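Local coordinates for protein accelerated-cell-death 11 (Arabidopsis thaliana, PDB 4NTG) that transfers ceramide-1-phosphate and phytoceramide-1-phosphate selectively between membranes, at residues A[108-113]-A[189-194]. The protein carries 1 engineered substitution. Numbering follows the deposited sequence.
Sequences GLDMVK and PLITYL. With 1PZ ((2S,3R,4E)-2-(dodecanoylamino)-3-hydroxyoctadec-4-en-1-yl dihydrogen phosphate), chain C.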
loop_
_atom_site.group_PDB
_atom_site.type_symbol
_atom_site.label_atom_id
_atom_site.label_comp_id
_atom_site.label_asym_id
_atom_site.label_seq_id
_atom_site.Cartn_x
_atom_site.Cartn_y
_atom_site.Cartn_z
ATOM N N GLY A 108 -2.039 1.027 2.966
ATOM C CA GLY A 108 -0.845 0.233 2.718
ATOM C C GLY A 108 -0.017 0.830 1.583
ATOM O O GLY A 108 1.186 1.068 1.761
ATOM N N LEU A 109 -0.657 1.094 0.437
ATOM C CA LEU A 109 0.022 1.660 -0.732
ATOM C C LEU A 109 0.668 3.008 -0.395
ATOM O O LEU A 109 1.864 3.215 -0.633
ATOM C CB LEU A 109 -0.947 1.804 -1.911
ATOM C CG LEU A 109 -1.715 0.551 -2.358
ATOM C CD1 LEU A 109 -2.716 0.899 -3.449
ATOM C CD2 LEU A 109 -0.752 -0.538 -2.830
ATOM N N ASP A 110 -0.126 3.913 0.173
ATOM C CA ASP A 110 0.389 5.191 0.671
ATOM C C ASP A 110 1.602 5.010 1.608
ATOM O O ASP A 110 2.638 5.676 1.431
ATOM C CB ASP A 110 -0.719 5.959 1.389
ATOM C CG ASP A 110 -0.603 7.452 1.202
ATOM O OD1 ASP A 110 0.223 7.879 0.373
ATOM O OD2 ASP A 110 -1.343 8.205 1.865
ATOM N N MET A 111 1.468 4.105 2.583
ATOM C CA MET A 111 2.564 3.741 3.483
ATOM C C MET A 111 3.874 3.508 2.733
ATOM O O MET A 111 4.883 4.143 3.023
ATOM C CB MET A 111 2.221 2.471 4.260
ATOM C CG MET A 111 3.369 1.976 5.147
ATOM S SD MET A 111 3.722 3.200 6.420
ATOM C CE MET A 111 5.279 2.635 7.076
ATOM N N VAL A 112 3.843 2.601 1.763
ATOM C CA VAL A 112 5.024 2.280 0.964
ATOM C C VAL A 112 5.541 3.505 0.202
ATOM O O VAL A 112 6.746 3.783 0.187
ATOM C CB VAL A 112 4.732 1.128 -0.011
ATOM C CG1 VAL A 112 5.811 1.066 -1.113
ATOM C CG2 VAL A 112 4.618 -0.180 0.771
ATOM N N LYS A 113 4.614 4.236 -0.409
ATOM C CA LYS A 113 4.942 5.449 -1.136
ATOM C C LYS A 113 5.717 6.454 -0.263
ATOM O O LYS A 113 6.765 6.960 -0.689
ATOM C CB LYS A 113 3.664 6.074 -1.721
ATOM C CG LYS A 113 3.806 7.544 -2.169
ATOM C CD LYS A 113 2.550 8.063 -2.869
ATOM C CE LYS A 113 2.634 9.572 -3.129
ATOM N NZ LYS A 113 2.577 10.391 -1.870
ATOM N N PRO A 189 -1.222 9.238 -8.309
ATOM C CA PRO A 189 -2.566 9.478 -8.869
ATOM C C PRO A 189 -3.571 8.382 -8.538
ATOM O O PRO A 189 -4.770 8.670 -8.513
ATOM C CB PRO A 189 -2.324 9.517 -10.386
ATOM C CG PRO A 189 -1.051 8.728 -10.597
ATOM C CD PRO A 189 -0.213 9.035 -9.371
ATOM N N LEU A 190 -3.084 7.159 -8.297
ATOM C CA LEU A 190 -3.929 6.012 -7.941
ATOM C C LEU A 190 -4.560 6.201 -6.575
ATOM O O LEU A 190 -5.765 5.961 -6.382
ATOM C CB LEU A 190 -3.095 4.735 -7.914
ATOM C CG LEU A 190 -3.862 3.452 -7.590
ATOM C CD1 LEU A 190 -4.890 3.182 -8.682
ATOM C CD2 LEU A 190 -2.937 2.248 -7.414
ATOM N N ILE A 191 -3.728 6.618 -5.622
ATOM C CA ILE A 191 -4.205 6.889 -4.281
ATOM C C ILE A 191 -5.232 8.014 -4.342
ATOM O O ILE A 191 -6.325 7.879 -3.790
ATOM C CB ILE A 191 -3.040 7.197 -3.332
ATOM C CG1 ILE A 191 -2.270 5.895 -3.032
ATOM C CG2 ILE A 191 -3.558 7.820 -2.048
ATOM C CD1 ILE A 191 -0.799 6.083 -2.702
ATOM N N THR A 192 -4.904 9.098 -5.048
ATOM C CA THR A 192 -5.867 10.185 -5.243
ATOM C C THR A 192 -7.187 9.675 -5.863
ATOM O O THR A 192 -8.293 10.090 -5.458
ATOM C CB THR A 192 -5.294 11.320 -6.121
ATOM O OG1 THR A 192 -4.219 11.980 -5.435
ATOM C CG2 THR A 192 -6.385 12.341 -6.439
ATOM N N TYR A 193 -7.067 8.786 -6.852
ATOM C CA TYR A 193 -8.236 8.179 -7.483
ATOM C C TYR A 193 -9.053 7.374 -6.472
ATOM O O TYR A 193 -10.281 7.398 -6.503
ATOM C CB TYR A 193 -7.817 7.293 -8.656
ATOM C CG TYR A 193 -8.914 6.402 -9.189
ATOM C CD1 TYR A 193 -9.850 6.885 -10.102
ATOM C CD2 TYR A 193 -9.000 5.064 -8.808
ATOM C CE1 TYR A 193 -10.862 6.061 -10.606
ATOM C CE2 TYR A 193 -10.003 4.228 -9.307
ATOM C CZ TYR A 193 -10.928 4.733 -10.203
ATOM O OH TYR A 193 -11.918 3.909 -10.689
ATOM N N LEU A 194 -8.374 6.664 -5.574
ATOM C CA LEU A 194 -9.075 5.826 -4.610
ATOM C C LEU A 194 -9.732 6.670 -3.538
ATOM O O LEU A 194 -10.875 6.400 -3.134
ATOM C CB LEU A 194 -8.122 4.839 -3.958
ATOM C CG LEU A 194 -7.507 3.837 -4.907
ATOM C CD1 LEU A 194 -6.530 2.970 -4.136
ATOM C CD2 LEU A 194 -8.605 3.010 -5.525
HETATM C CAS 1PZ C . 7.232 -8.618 20.083
HETATM C CAF 1PZ C . 7.026 -8.860 18.585
HETATM C CAG 1PZ C . 6.875 -7.504 17.878
HETATM C CAH 1PZ C . 5.412 -7.303 17.440
HETATM C CAI 1PZ C . 5.256 -5.910 16.793
HETATM C CAJ 1PZ C . 3.992 -5.881 15.936
HETATM C CAK 1PZ C . 4.368 -5.358 14.540
HETATM C CAL 1PZ C . 3.244 -4.438 14.033
HETATM C CAM 1PZ C . 2.097 -5.253 13.397
HETATM C CAN 1PZ C . 1.227 -4.215 12.631
HETATM C CAO 1PZ C . -0.098 -4.874 12.229
HETATM C CAP 1PZ C . -1.211 -3.793 12.383
HETATM C CAQ 1PZ C . -2.143 -3.846 11.159
HETATM C CAE 1PZ C . -3.512 -3.373 11.590
HETATM C CAD 1PZ C . -4.586 -4.258 11.603
HETATM C CAC 1PZ C . -6.026 -3.720 11.712
HETATM O OAR 1PZ C . -6.170 -3.003 12.892
HETATM C CAB 1PZ C . -6.253 -2.806 10.528
HETATM C CAA 1PZ C . -7.738 -2.672 10.279
HETATM O OBB 1PZ C . -8.302 -3.867 9.755
HETATM P PAX 1PZ C . -9.810 -4.222 10.097
HETATM O OAZ 1PZ C . -9.859 -5.693 9.964
HETATM O OBA 1PZ C . -10.720 -3.668 8.925
HETATM O OAY 1PZ C . -10.242 -3.737 11.437
HETATM N NAW 1PZ C . -5.595 -3.334 9.366
HETATM C CAU 1PZ C . -4.900 -2.501 8.511
HETATM O OAV 1PZ C . -4.894 -1.147 8.561
HETATM C CAT 1PZ C . -4.081 -3.245 7.432
HETATM C CBC 1PZ C . -2.839 -2.371 7.110
HETATM C CBD 1PZ C . -1.683 -3.314 6.859
HETATM C CBE 1PZ C . -0.360 -2.519 6.654
HETATM C CBF 1PZ C . -0.040 -1.714 7.926
HETATM C CBG 1PZ C . 1.293 -2.200 8.542
HETATM C CBH 1PZ C . 2.432 -1.333 7.992
HETATM C CBI 1PZ C . 3.339 -0.904 9.153
HETATM C CBJ 1PZ C . 4.663 -0.482 8.533
HETATM C CBK 1PZ C . 5.722 -0.304 9.617
HETATM C CBL 1PZ C . 7.073 -0.292 8.940
#
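The terminal methyl of Ile191 lies over one face of the peptide joining Leu109 to Asp110 and only skirts the Asp110 carboxylate. CD1 sits almost squarely above the peptide nitrogen, 3.7 Å from Asp110 N. It approaches the carboxylate obliquely, off the plane and outside the side carrying CB and OD1, 3.7 Å from Asp110 OD1. The Ile191 chain gets there by running out nearly extended (chi2 152°), and a single methylene of Lys113 reaches the same methyl, Lys113 CD lying 3.9 Å from Ile191 CD1. One aliphatic tip thus packs against backbone and side chains of a facing helix. Beside it, Leu109 presents CD1 to two leucines one turn apart, 4.2 Å from Leu190 CD2 and 4.4 Å from Leu194 CD1. Between the two segments the packing is by van der Waals contact across a fairly wide spacing: the segment axes approach to 10.4 Å and run roughly antiparallel, at 151°. Met111, on the far side of 108-113, sends CE to within 3.5 Å of CBJ on the bound lipid's acyl chain. In this all-helical GLTP fold the contact therefore joins helix 173-199 to the back of lipid-lining helix 98-120; Tyr183 OH hydrogen-bonds Leu109 O, and Phe18 of helix 10-25 packs against both Leu109 and Leu190.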